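Local coordinates for uncharacterized protein (Parabacteroides merdae ATCC 43184, PDB 5BMT) that is of unknown function but probably pairs an OB-type domain, as in the BF3042 lipoprotein family, with further beta structure described as immunoglobulin-like, at residues A[24-29]-A[34-39]; A[29-34]-A[57-62]; A[42-47]-A[80-85]; A[48-53]-A[119-124]. All coordinates share one frame; numbering follows the deposited sequence. Where two conformers were deposited one is given.

Contact 1: residues A[24-29]-A[34-39]; sequences TLIYPL and LYVATI
Ile-26 lays its longer arm aslant across Leu-34, CG1 of Ile-26 meeting CB of Leu-34 at 3.8 Å, and turns its other branch toward the short, weakly bonded helix that follows. CG1 of Ile-26 sits between its own backbone N and carbonyl carbon (chi1 65°), a tight position that puts CG1 over Leu-34 and sets CG2 4.0 Å from CG2 of Ile-39, the two side chains crossing at about a right angle. At the end of the longer arm, CD1 of Ile-26 comes within 4.2 Å of CG2 of Val-36. Leu-34 also packs against Pro-28, its CD1 lying 3.8 Å from CG of that ring. The backbones of Ile-26 and Leu-34 form a single antiparallel hydrogen-bonded pair: N of Ile-26 donates to O of Leu-34 at 2.8 Å, and N of Leu-34 to O of Ile-26 at 2.9 Å. The bridge joins the two outermost strands of a five-stranded sheet, 24-28 and 34-35, consistent with closure of a small OB-type barrel whose interior Ile-26 shares with Val-16 and Ala-53. With an alanine at Ile-26 both branches go, and the gap opened among Leu-34, Val-36 and Ile-39 would probably let the short helix shift against strand 24-28. Leu-25 crosses Tyr-35 at about a right angle, with CD2 of Leu-25 3.7 Å from CB of Tyr-35. O of Thr-24 approaches the ring edge of Tyr-35, 3.3 Å from CD1. A water donates to O of Thr-24 and accepts from N of Val-36, linking the segments two residues beyond the bridge on each.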
loop_
_atom_site.group_PDB
_atom_site.type_symbol
_atom_site.label_atom_id
_atom_site.label_comp_id
_atom_site.label_asym_id
_atom_site.label_seq_id
_atom_site.Cartn_x
_atom_site.Cartn_y
_atom_site.Cartn_z
ATOM N N THR A 24 6.494 1.491 -20.620
ATOM C CA THR A 24 5.651 1.561 -19.426
ATOM C C THR A 24 5.169 0.161 -19.078
ATOM O O THR A 24 4.493 -0.489 -19.903
ATOM C CB THR A 24 4.441 2.490 -19.643
ATOM O OG1 THR A 24 4.947 3.815 -19.854
ATOM C CG2 THR A 24 3.466 2.485 -18.443
ATOM N N LEU A 25 5.504 -0.279 -17.873
ATOM C CA LEU A 25 5.104 -1.586 -17.339
ATOM C C LEU A 25 4.294 -1.414 -16.082
ATOM O O LEU A 25 4.231 -0.327 -15.482
ATOM C CB LEU A 25 6.389 -2.388 -16.977
ATOM C CG LEU A 25 7.403 -2.674 -18.103
ATOM C CD1 LEU A 25 8.585 -3.482 -17.576
ATOM C CD2 LEU A 25 6.753 -3.438 -19.248
ATOM N N ILE A 26 3.641 -2.517 -15.678
ATOM C CA ILE A 26 3.013 -2.555 -14.370
ATOM C C ILE A 26 3.772 -3.611 -13.562
ATOM O O ILE A 26 4.186 -4.667 -14.092
ATOM C CB ILE A 26 1.491 -2.729 -14.346
ATOM C CG1 ILE A 26 1.074 -4.075 -14.904
ATOM C CG2 ILE A 26 0.824 -1.530 -15.113
ATOM C CD1 ILE A 26 -0.444 -4.424 -14.604
ATOM N N TYR A 27 4.003 -3.286 -12.284
ATOM C CA TYR A 27 4.763 -4.130 -11.362
ATOM C C TYR A 27 3.816 -4.620 -10.284
ATOM O O TYR A 27 3.585 -3.920 -9.289
ATOM C CB TYR A 27 5.921 -3.311 -10.761
ATOM C CG TYR A 27 6.960 -2.949 -11.802
ATOM C CD1 TYR A 27 6.784 -1.845 -12.641
ATOM C CD2 TYR A 27 8.131 -3.684 -11.925
ATOM C CE1 TYR A 27 7.734 -1.515 -13.604
ATOM C CE2 TYR A 27 9.123 -3.317 -12.839
ATOM C CZ TYR A 27 8.916 -2.231 -13.672
ATOM O OH TYR A 27 9.879 -1.910 -14.612
ATOM N N PRO A 28 3.175 -5.788 -10.492
ATOM C CA PRO A 28 2.174 -6.247 -9.509
ATOM C C PRO A 28 2.818 -6.890 -8.304
ATOM O O PRO A 28 3.844 -7.576 -8.426
ATOM C CB PRO A 28 1.342 -7.284 -10.283
ATOM C CG PRO A 28 1.793 -7.139 -11.770
ATOM C CD PRO A 28 3.229 -6.683 -11.667
ATOM N N LEU A 29 2.181 -6.714 -7.135
ATOM C CA LEU A 29 2.650 -7.413 -5.937
ATOM C C LEU A 29 2.538 -8.945 -6.165
ATOM O O LEU A 29 1.488 -9.425 -6.586
ATOM C CB LEU A 29 1.750 -7.002 -4.757
ATOM C CG LEU A 29 2.070 -7.648 -3.401
ATOM C CD1 LEU A 29 3.473 -7.233 -2.905
ATOM C CD2 LEU A 29 0.988 -7.310 -2.376
ATOM N N LEU A 34 4.767 -6.641 -16.083
ATOM C CA LEU A 34 3.905 -6.845 -17.238
ATOM C C LEU A 34 3.864 -5.661 -18.144
ATOM O O LEU A 34 3.803 -4.531 -17.673
ATOM C CB LEU A 34 2.462 -7.091 -16.765
ATOM C CG LEU A 34 2.283 -8.216 -15.733
ATOM C CD1 LEU A 34 0.848 -8.259 -15.278
ATOM C CD2 LEU A 34 2.715 -9.555 -16.313
ATOM N N TYR A 35 3.790 -5.932 -19.452
ATOM C CA TYR A 35 3.506 -4.911 -20.438
ATOM C C TYR A 35 2.050 -5.051 -20.829
ATOM O O TYR A 35 1.657 -6.071 -21.416
ATOM C CB TYR A 35 4.413 -4.993 -21.662
ATOM C CG TYR A 35 4.037 -3.975 -22.714
ATOM C CD1 TYR A 35 4.148 -2.606 -22.460
ATOM C CD2 TYR A 35 3.490 -4.378 -23.931
ATOM C CE1 TYR A 35 3.790 -1.664 -23.423
ATOM C CE2 TYR A 35 3.100 -3.444 -24.890
ATOM C CZ TYR A 35 3.261 -2.089 -24.633
ATOM O OH TYR A 35 2.895 -1.184 -25.606
ATOM N N VAL A 36 1.250 -4.029 -20.513
ATOM C CA VAL A 36 -0.155 -3.963 -20.886
ATOM C C VAL A 36 -0.280 -2.736 -21.801
ATOM O O VAL A 36 -0.203 -1.607 -21.299
ATOM C CB VAL A 36 -1.114 -3.904 -19.681
ATOM C CG1 VAL A 36 -2.577 -3.901 -20.142
ATOM C CG2 VAL A 36 -0.872 -5.071 -18.713
ATOM N N ALA A 37 -0.389 -2.949 -23.129
ATOM C CA ALA A 37 -0.388 -1.842 -24.104
ATOM C C ALA A 37 -1.488 -0.822 -23.841
ATOM O O ALA A 37 -1.226 0.382 -23.934
ATOM C CB ALA A 37 -0.532 -2.392 -25.508
ATOM N N THR A 38 -2.697 -1.274 -23.464
ATOM C CA THR A 38 -3.785 -0.329 -23.192
ATOM C C THR A 38 -3.427 0.607 -22.017
ATOM O O THR A 38 -3.595 1.826 -22.144
ATOM C CB THR A 38 -5.106 -1.076 -22.951
ATOM O OG1 THR A 38 -4.953 -2.004 -21.875
ATOM C CG2 THR A 38 -5.627 -1.748 -24.210
ATOM N N ILE A 39 -2.820 0.074 -20.927
ATOM C CA ILE A 39 -2.428 0.918 -19.811
ATOM C C ILE A 39 -1.292 1.857 -20.206
ATOM O O ILE A 39 -1.310 3.030 -19.821
ATOM C CB ILE A 39 -2.035 0.018 -18.610
ATOM C CG1 ILE A 39 -3.307 -0.743 -18.111
ATOM C CG2 ILE A 39 -1.346 0.824 -17.480
ATOM C CD1 ILE A 39 -3.054 -1.865 -16.983
HETATM O O HOH W 1 1.979 -1.522 -19.301
#

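Contact 2: residues A[29-34]-A[57-62]; sequences LGYYPL and VDFDSA
Two loops of the OB-type domain, one leading from strand 24-28 to strand 34-35 and the other following strand 50-57, meet where Tyr-31 reaches across to Val-57 and Phe-59. The tyrosine and phenylalanine come from opposite directions, and OH of Tyr-31 arrives at the edge of the Phe-59 ring, near its plane, 3.4 Å from CZ. The same oxygen lies 3.6 Å from CG2 of Val-57, while CE2 of Tyr-31 is 4.0 Å from that methyl. CG of Tyr-31 stands roughly anti to the backbone N (chi1 -151°), which extends the ring outward from its loop to the opposing one. Val-57 works with both branches: CG2 also packs 3.9 Å from CD2 of Leu-34, and CG1 sits 3.7 Å above the plane of the Phe-59 ring, over its centre. The contact is thus apolar apart from the phenol oxygen. Tyr-73 of strand 73-79 meets both Phe-59 and Tyr-32 edge-to-face. Phe-59 is presented by a tight reversal from Asp-58 to Ser-61, in which N of Asp-60 donates to OD1 of Asp-58 at 3.2 Å, from above the carboxylate plane: an Asx turn set within a type I beta turn.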
loop_
_atom_site.group_PDB
_atom_site.type_symbol
_atom_site.label_atom_id
_atom_site.label_comp_id
_atom_site.label_asym_id
_atom_site.label_seq_id
_atom_site.Cartn_x
_atom_site.Cartn_y
_atom_site.Cartn_z
ATOM N N LEU A 29 2.181 -6.714 -7.135
ATOM C CA LEU A 29 2.650 -7.413 -5.937
ATOM C C LEU A 29 2.538 -8.945 -6.165
ATOM O O LEU A 29 1.488 -9.425 -6.586
ATOM C CB LEU A 29 1.750 -7.002 -4.757
ATOM C CG LEU A 29 2.070 -7.648 -3.401
ATOM C CD1 LEU A 29 3.473 -7.233 -2.905
ATOM C CD2 LEU A 29 0.988 -7.310 -2.376
ATOM N N GLY A 30 3.617 -9.671 -5.913
ATOM C CA GLY A 30 3.621 -11.127 -6.073
ATOM C C GLY A 30 3.663 -11.663 -7.490
ATOM O O GLY A 30 3.568 -12.874 -7.678
ATOM N N TYR A 31 3.899 -10.796 -8.507
ATOM C CA TYR A 31 3.949 -11.244 -9.885
ATOM C C TYR A 31 5.117 -10.611 -10.605
ATOM O O TYR A 31 5.770 -9.714 -10.076
ATOM C CB TYR A 31 2.619 -10.893 -10.623
ATOM C CG TYR A 31 2.277 -11.853 -11.735
ATOM C CD1 TYR A 31 1.656 -13.068 -11.462
ATOM C CD2 TYR A 31 2.555 -11.547 -13.065
ATOM C CE1 TYR A 31 1.343 -13.968 -12.479
ATOM C CE2 TYR A 31 2.253 -12.447 -14.094
ATOM C CZ TYR A 31 1.623 -13.647 -13.794
ATOM O OH TYR A 31 1.290 -14.529 -14.781
ATOM N N TYR A 32 5.372 -11.082 -11.810
ATOM C CA TYR A 32 6.390 -10.519 -12.681
ATOM C C TYR A 32 5.956 -9.189 -13.269
ATOM O O TYR A 32 4.744 -8.944 -13.378
ATOM C CB TYR A 32 6.573 -11.472 -13.865
ATOM C CG TYR A 32 7.212 -12.780 -13.508
ATOM C CD1 TYR A 32 8.551 -12.844 -13.136
ATOM C CD2 TYR A 32 6.495 -13.966 -13.588
ATOM C CE1 TYR A 32 9.172 -14.069 -12.877
ATOM C CE2 TYR A 32 7.103 -15.192 -13.327
ATOM C CZ TYR A 32 8.442 -15.240 -12.989
ATOM O OH TYR A 32 9.027 -16.454 -12.714
ATOM N N PRO A 33 6.912 -8.393 -13.788
ATOM C CA PRO A 33 6.518 -7.151 -14.486
ATOM C C PRO A 33 5.750 -7.494 -15.757
ATOM O O PRO A 33 6.039 -8.494 -16.427
ATOM C CB PRO A 33 7.855 -6.471 -14.828
ATOM C CG PRO A 33 8.863 -7.091 -13.861
ATOM C CD PRO A 33 8.379 -8.539 -13.733
ATOM N N LEU A 34 4.767 -6.641 -16.083
ATOM C CA LEU A 34 3.905 -6.845 -17.238
ATOM C C LEU A 34 3.864 -5.661 -18.144
ATOM O O LEU A 34 3.803 -4.531 -17.673
ATOM C CB LEU A 34 2.462 -7.091 -16.765
ATOM C CG LEU A 34 2.283 -8.216 -15.733
ATOM C CD1 LEU A 34 0.848 -8.259 -15.278
ATOM C CD2 LEU A 34 2.715 -9.555 -16.313
ATOM N N VAL A 57 -2.042 -13.487 -18.635
ATOM C CA VAL A 57 -0.854 -13.719 -19.451
ATOM C C VAL A 57 -1.091 -14.968 -20.291
ATOM O O VAL A 57 -1.455 -16.013 -19.736
ATOM C CB VAL A 57 0.421 -13.878 -18.587
ATOM C CG1 VAL A 57 1.634 -14.282 -19.441
ATOM C CG2 VAL A 57 0.706 -12.602 -17.794
ATOM N N ASP A 58 -0.843 -14.876 -21.611
ATOM C CA ASP A 58 -0.868 -16.029 -22.516
ATOM C C ASP A 58 0.579 -16.472 -22.651
ATOM O O ASP A 58 1.347 -15.865 -23.389
ATOM C CB ASP A 58 -1.492 -15.634 -23.869
ATOM C CG ASP A 58 -1.571 -16.774 -24.889
ATOM O OD1 ASP A 58 -1.122 -17.906 -24.564
ATOM O OD2 ASP A 58 -2.026 -16.519 -26.025
ATOM N N PHE A 59 0.971 -17.497 -21.890
ATOM C CA PHE A 59 2.350 -17.979 -21.876
ATOM C C PHE A 59 2.791 -18.585 -23.212
ATOM O O PHE A 59 3.999 -18.658 -23.468
ATOM C CB PHE A 59 2.516 -19.014 -20.737
ATOM C CG PHE A 59 2.451 -18.351 -19.381
ATOM C CD1 PHE A 59 3.549 -17.678 -18.865
ATOM C CD2 PHE A 59 1.277 -18.380 -18.626
ATOM C CE1 PHE A 59 3.464 -16.996 -17.637
ATOM C CE2 PHE A 59 1.198 -17.720 -17.401
ATOM C CZ PHE A 59 2.284 -17.011 -16.922
ATOM N N ASP A 60 1.830 -18.959 -24.069
ATOM C CA ASP A 60 2.121 -19.608 -25.353
ATOM C C ASP A 60 2.162 -18.631 -26.552
ATOM O O ASP A 60 2.393 -19.079 -27.677
ATOM C CB ASP A 60 1.072 -20.698 -25.619
ATOM C CG ASP A 60 1.027 -21.817 -24.588
ATOM O OD1 ASP A 60 2.089 -22.133 -24.001
ATOM O OD2 ASP A 60 -0.065 -22.396 -24.388
ATOM N N SER A 61 1.950 -17.317 -26.335
ATOM C CA SER A 61 1.917 -16.362 -27.450
ATOM C C SER A 61 3.291 -16.087 -28.042
ATOM O O SER A 61 4.301 -16.258 -27.358
ATOM C CB SER A 61 1.312 -15.042 -26.989
ATOM O OG SER A 61 2.201 -14.344 -26.129
ATOM N N ALA A 62 3.328 -15.622 -29.319
ATOM C CA ALA A 62 4.571 -15.230 -29.989
ATOM C C ALA A 62 5.216 -14.042 -29.249
ATOM O O ALA A 62 6.437 -14.003 -29.114
ATOM C CB ALA A 62 4.310 -14.882 -31.456
#

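Contact 3: residues A[42-47]-A[80-85]; sequences DPTYRA and SSPLAK. With EDO (1,2-ethanediol), chain F.
Neither segment is helix or strand where Tyr-45 runs past Pro-82, their CA atoms 6.9 Å apart. Residues 42-45 form a type I beta turn that doubles as an Asx turn, ahead of strand 50-57 of the OB-type domain; residues 80-85 link strand 73-79 to strand 85-89. OD1 of Asp-42 tightens the turn by accepting two bonds on one face of its carboxylate, from N of Thr-44 at 3.0 Å and from OG1 of Thr-44 at 2.9 Å. Across the contact, OH of Tyr-45 donates to O of Ser-80 at 2.8 Å. This oxygen lies in the plane of the tyrosine ring, at its edge, whereas the hydroxyl comes in well above the Ser-80 carbonyl plane, 52° out of it. Pro-82 approaches the same ring obliquely, its CG 4.0 Å from CD1 of Tyr-45. The methyl of Thr-44 touches both: CG2 of Thr-44 is 3.8 Å from CD of Pro-82 and 3.9 Å above the plane of the Tyr-45 ring, displaced toward the rim. Val-51 of strand 50-57 also touches Tyr-45. A 1,2-ethanediol, probably from the crystallisation liquor, donates through O2 to O of Tyr-45 at 2.8 Å.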
loop_
_atom_site.group_PDB
_atom_site.type_symbol
_atom_site.label_atom_id
_atom_site.label_comp_id
_atom_site.label_asym_id
_atom_site.label_seq_id
_atom_site.Cartn_x
_atom_site.Cartn_y
_atom_site.Cartn_z
ATOM N N ASP A 42 -2.694 4.992 -21.796
ATOM C CA ASP A 42 -3.862 5.613 -21.167
ATOM C C ASP A 42 -3.441 6.825 -20.356
ATOM O O ASP A 42 -2.683 6.678 -19.391
ATOM C CB ASP A 42 -4.544 4.556 -20.276
ATOM C CG ASP A 42 -5.887 4.956 -19.714
ATOM O OD1 ASP A 42 -6.131 6.177 -19.553
ATOM O OD2 ASP A 42 -6.673 4.051 -19.372
ATOM N N PRO A 43 -3.925 8.041 -20.713
ATOM C CA PRO A 43 -3.491 9.253 -19.986
ATOM C C PRO A 43 -4.012 9.362 -18.556
ATOM O O PRO A 43 -3.622 10.301 -17.851
ATOM C CB PRO A 43 -3.996 10.400 -20.863
ATOM C CG PRO A 43 -5.141 9.823 -21.611
ATOM C CD PRO A 43 -4.835 8.363 -21.835
ATOM N N THR A 44 -4.806 8.386 -18.100
ATOM C CA THR A 44 -5.245 8.352 -16.691
ATOM C C THR A 44 -4.032 8.091 -15.775
ATOM O O THR A 44 -4.064 8.420 -14.594
ATOM C CB THR A 44 -6.262 7.195 -16.521
ATOM O OG1 THR A 44 -7.416 7.469 -17.327
ATOM C CG2 THR A 44 -6.702 6.989 -15.073
ATOM N N TYR A 45 -2.987 7.434 -16.299
ATOM C CA TYR A 45 -1.873 6.978 -15.468
ATOM C C TYR A 45 -0.564 7.701 -15.682
ATOM O O TYR A 45 -0.275 8.232 -16.770
ATOM C CB TYR A 45 -1.624 5.486 -15.755
ATOM C CG TYR A 45 -2.853 4.634 -15.561
ATOM C CD1 TYR A 45 -3.455 4.520 -14.310
ATOM C CD2 TYR A 45 -3.472 4.017 -16.643
ATOM C CE1 TYR A 45 -4.636 3.805 -14.142
ATOM C CE2 TYR A 45 -4.646 3.281 -16.486
ATOM C CZ TYR A 45 -5.225 3.180 -15.228
ATOM O OH TYR A 45 -6.396 2.490 -15.071
ATOM N N ARG A 46 0.244 7.709 -14.615
ATOM C CA ARG A 46 1.598 8.188 -14.749
ATOM C C ARG A 46 2.498 7.341 -13.857
ATOM O O ARG A 46 2.051 6.688 -12.902
ATOM C CB ARG A 46 1.762 9.695 -14.544
ATOM C CG ARG A 46 1.594 10.224 -13.134
ATOM C CD ARG A 46 1.763 11.740 -13.105
ATOM N NE ARG A 46 3.169 12.154 -13.182
ATOM C CZ ARG A 46 3.590 13.415 -13.264
ATOM N NH1 ARG A 46 2.718 14.414 -13.290
ATOM N NH2 ARG A 46 4.887 13.684 -13.329
ATOM N N ALA A 47 3.775 7.304 -14.229
ATOM C CA ALA A 47 4.749 6.503 -13.485
ATOM C C ALA A 47 4.710 6.900 -12.006
ATOM O O ALA A 47 4.630 8.093 -11.671
ATOM C CB ALA A 47 6.145 6.751 -14.061
ATOM N N SER A 80 -7.799 -0.151 -12.152
ATOM C CA SER A 80 -8.614 0.872 -11.511
ATOM C C SER A 80 -8.034 2.256 -11.762
ATOM O O SER A 80 -6.936 2.390 -12.307
ATOM C CB SER A 80 -8.555 0.639 -9.996
ATOM O OG SER A 80 -7.258 0.929 -9.456
ATOM N N SER A 81 -8.732 3.291 -11.280
ATOM C CA SER A 81 -8.180 4.635 -11.233
ATOM C C SER A 81 -6.993 4.609 -10.257
ATOM O O SER A 81 -6.973 3.735 -9.368
ATOM C CB SER A 81 -9.234 5.629 -10.751
ATOM O OG SER A 81 -10.279 5.769 -11.699
ATOM N N PRO A 82 -5.991 5.490 -10.377
ATOM C CA PRO A 82 -4.883 5.470 -9.414
ATOM C C PRO A 82 -5.358 5.687 -7.979
ATOM O O PRO A 82 -6.291 6.478 -7.722
ATOM C CB PRO A 82 -4.024 6.684 -9.818
ATOM C CG PRO A 82 -4.383 6.951 -11.231
ATOM C CD PRO A 82 -5.820 6.582 -11.365
ATOM N N LEU A 83 -4.690 5.020 -7.060
ATOM C CA LEU A 83 -5.004 5.222 -5.651
ATOM C C LEU A 83 -4.591 6.606 -5.211
ATOM O O LEU A 83 -3.600 7.157 -5.700
ATOM C CB LEU A 83 -4.299 4.193 -4.773
ATOM C CG LEU A 83 -4.541 2.735 -5.075
ATOM C CD1 LEU A 83 -3.826 1.843 -4.020
ATOM C CD2 LEU A 83 -6.046 2.430 -5.219
ATOM N N ALA A 84 -5.313 7.156 -4.224
ATOM C CA ALA A 84 -4.914 8.413 -3.624
ATOM C C ALA A 84 -3.540 8.232 -2.954
ATOM O O ALA A 84 -3.295 7.178 -2.339
ATOM C CB ALA A 84 -5.959 8.832 -2.597
ATOM N N LYS A 85 -2.668 9.236 -3.095
ATOM C CA LYS A 85 -1.278 9.211 -2.640
ATOM C C LYS A 85 -1.035 10.046 -1.401
ATOM O O LYS A 85 -1.464 11.208 -1.330
ATOM C CB LYS A 85 -0.377 9.823 -3.747
ATOM C CG LYS A 85 -0.574 9.222 -5.101
ATOM C CD LYS A 85 0.212 10.006 -6.152
ATOM C CE LYS A 85 0.259 9.198 -7.423
ATOM N NZ LYS A 85 -1.044 9.271 -8.135
HETATM C C1 EDO F . 0.642 5.974 -19.507
HETATM O O1 EDO F . 1.111 6.507 -20.747
HETATM C C2 EDO F . 1.753 6.144 -18.447
HETATM O O2 EDO F . 1.971 7.519 -18.278
#

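Contact 4: residues A[48-53]-A[119-124]; sequences GDCVLA and RIVVIP
Cys-50 and Arg-119 mark the closest approach of the two backbones, with CA atoms 7.8 Å apart, so strands 50-57 and 118-126 face each other through side chains and are not paired here. Arg-119 carries the polar link: its NE donates to O of Gly-48 at 2.8 Å in a nearly straight bond (175°). The geometry fits on both sides, because the acceptor lies at the edge of the guanidinium, in its plane, while NE lies in the carbonyl plane on a lone pair of the oxygen. The arginine chain is bent at chi2 (90°), which lays its aliphatic part alongside the thiol of Cys-50: SG of Cys-50 is 3.6 Å from CB, 3.7 Å from CG and 4.0 Å from CD of Arg-119. The same sulfur lies 4.2 Å from CG2 of Val-121, the next residue to point this way along strand 118-126. Gly-48 has a positive phi, at which a side chain would jam against the preceding carbonyl oxygen and also crowd NH2 of Arg-119. A leucine in place of Arg-119 would probably leave O of Gly-48 without this donor and the carboxylate of Glu-184, now salt-bridged to NH1, without its mate. The contact sits near the centre of the chain, between the two beta regions: Ile-15 of strand 10-18 touches both Cys-50 and Arg-119, Ala-182 of strand 173-184 lies against Cys-50, and Val-121 touches Tyr-13 of strand 10-18 and Leu-112 of strand 106-113.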
loop_
_atom_site.group_PDB
_atom_site.type_symbol
_atom_site.label_atom_id
_atom_site.label_comp_id
_atom_site.label_asym_id
_atom_site.label_seq_id
_atom_site.Cartn_x
_atom_site.Cartn_y
_atom_site.Cartn_z
ATOM N N GLY A 48 4.699 5.888 -11.160
ATOM C CA GLY A 48 4.605 6.049 -9.713
ATOM C C GLY A 48 3.217 5.802 -9.168
ATOM O O GLY A 48 3.055 5.664 -7.954
ATOM N N ASP A 49 2.200 5.774 -10.034
ATOM C CA ASP A 49 0.841 5.501 -9.584
ATOM C C ASP A 49 0.693 4.067 -9.147
ATOM O O ASP A 49 1.318 3.163 -9.700
ATOM C CB ASP A 49 -0.167 5.716 -10.735
ATOM C CG ASP A 49 -0.470 7.163 -11.088
ATOM O OD1 ASP A 49 -0.058 8.062 -10.332
ATOM O OD2 ASP A 49 -1.148 7.394 -12.116
ATOM N N CYS A 50 -0.200 3.852 -8.192
ATOM C CA CYS A 50 -0.607 2.517 -7.767
ATOM C C CYS A 50 -2.000 2.273 -8.252
ATOM O O CYS A 50 -2.840 3.181 -8.235
ATOM C CB CYS A 50 -0.557 2.393 -6.256
ATOM S SG CYS A 50 1.115 2.387 -5.590
ATOM N N VAL A 51 -2.272 1.042 -8.682
ATOM C CA VAL A 51 -3.597 0.676 -9.181
ATOM C C VAL A 51 -3.927 -0.724 -8.716
ATOM O O VAL A 51 -3.024 -1.468 -8.313
ATOM C CB VAL A 51 -3.646 0.734 -10.754
ATOM C CG1 VAL A 51 -3.376 2.152 -11.280
ATOM C CG2 VAL A 51 -2.678 -0.289 -11.392
ATOM N N LEU A 52 -5.212 -1.088 -8.786
ATOM C CA LEU A 52 -5.624 -2.477 -8.678
ATOM C C LEU A 52 -5.768 -2.960 -10.115
ATOM O O LEU A 52 -6.609 -2.440 -10.867
ATOM C CB LEU A 52 -6.938 -2.637 -7.885
ATOM C CG LEU A 52 -7.444 -4.087 -7.810
ATOM C CD1 LEU A 52 -6.436 -4.999 -7.132
ATOM C CD2 LEU A 52 -8.782 -4.146 -7.073
ATOM N N ALA A 53 -4.920 -3.898 -10.528
ATOM C CA ALA A 53 -4.974 -4.365 -11.906
ATOM C C ALA A 53 -5.532 -5.743 -12.012
ATOM O O ALA A 53 -5.264 -6.569 -11.153
ATOM C CB ALA A 53 -3.566 -4.365 -12.472
ATOM N N ARG A 119 6.119 1.861 -2.817
ATOM C CA ARG A 119 4.896 2.381 -2.196
ATOM C C ARG A 119 4.337 1.387 -1.245
ATOM O O ARG A 119 4.290 0.193 -1.558
ATOM C CB ARG A 119 3.789 2.721 -3.219
ATOM C CG ARG A 119 3.922 4.097 -3.892
ATOM C CD ARG A 119 4.736 4.010 -5.163
ATOM N NE ARG A 119 4.788 5.344 -5.780
ATOM C CZ ARG A 119 5.566 6.348 -5.388
ATOM N NH1 ARG A 119 6.439 6.178 -4.392
ATOM N NH2 ARG A 119 5.491 7.532 -5.996
ATOM N N ILE A 120 3.848 1.867 -0.096
ATOM C CA ILE A 120 3.069 0.993 0.772
ATOM C C ILE A 120 1.623 1.093 0.290
ATOM O O ILE A 120 1.083 2.204 0.190
ATOM C CB ILE A 120 3.167 1.409 2.251
ATOM C CG1 ILE A 120 4.611 1.404 2.716
ATOM C CG2 ILE A 120 2.303 0.476 3.129
ATOM C CD1 ILE A 120 4.792 2.190 4.052
ATOM N N VAL A 121 1.010 -0.019 -0.051
ATOM C CA VAL A 121 -0.426 -0.013 -0.321
ATOM C C VAL A 121 -1.070 -0.404 0.992
ATOM O O VAL A 121 -0.687 -1.437 1.576
ATOM C CB VAL A 121 -0.852 -0.965 -1.466
ATOM C CG1 VAL A 121 -2.378 -1.133 -1.541
ATOM C CG2 VAL A 121 -0.307 -0.464 -2.800
ATOM N N VAL A 122 -2.009 0.418 1.470
ATOM C CA VAL A 122 -2.669 0.098 2.732
ATOM C C VAL A 122 -4.164 0.128 2.496
ATOM O O VAL A 122 -4.648 0.919 1.682
ATOM C CB VAL A 122 -2.194 0.991 3.908
ATOM C CG1 VAL A 122 -2.264 2.446 3.587
ATOM C CG2 VAL A 122 -2.928 0.684 5.209
ATOM N N ILE A 123 -4.880 -0.785 3.149
ATOM C CA ILE A 123 -6.317 -0.883 2.952
ATOM C C ILE A 123 -7.070 -0.556 4.260
ATOM O O ILE A 123 -7.484 -1.457 4.999
ATOM C CB ILE A 123 -6.715 -2.255 2.378
ATOM C CG1 ILE A 123 -5.859 -2.608 1.115
ATOM C CG2 ILE A 123 -8.222 -2.229 2.029
ATOM C CD1 ILE A 123 -6.178 -3.988 0.527
ATOM N N PRO A 124 -7.249 0.733 4.573
ATOM C CA PRO A 124 -8.073 1.084 5.743
ATOM C C PRO A 124 -9.480 0.568 5.508
ATOM O O PRO A 124 -10.015 0.666 4.374
ATOM C CB PRO A 124 -8.036 2.611 5.788
ATOM C CG PRO A 124 -7.597 3.051 4.437
ATOM C CD PRO A 124 -6.793 1.934 3.837
#

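Contacts 1 and 4 are buried, contact 2 only partly, and contact 3 lies at the surface. Contacts 1 and 2 share Leu-34, the first joining strands by backbone bonds and branched aliphatics, the second joining loops through a phenol oxygen at one ring edge and through methyl packing. Contact 3 relies more on turns and a hydroxyl-to-carbonyl bond; it touches contact 1 through Ile-39 and Tyr-45. It meets contact 4 more firmly, by a salt bridge between Lys-85 and Asp-49 and packing of Tyr-45 on Val-51. Contact 4 sets a strand of each sheet face to face near the centre of the chain, through an arginine bond to a backbone carbonyl; Ile-26 packs on Ala-53, tying it to contact 1.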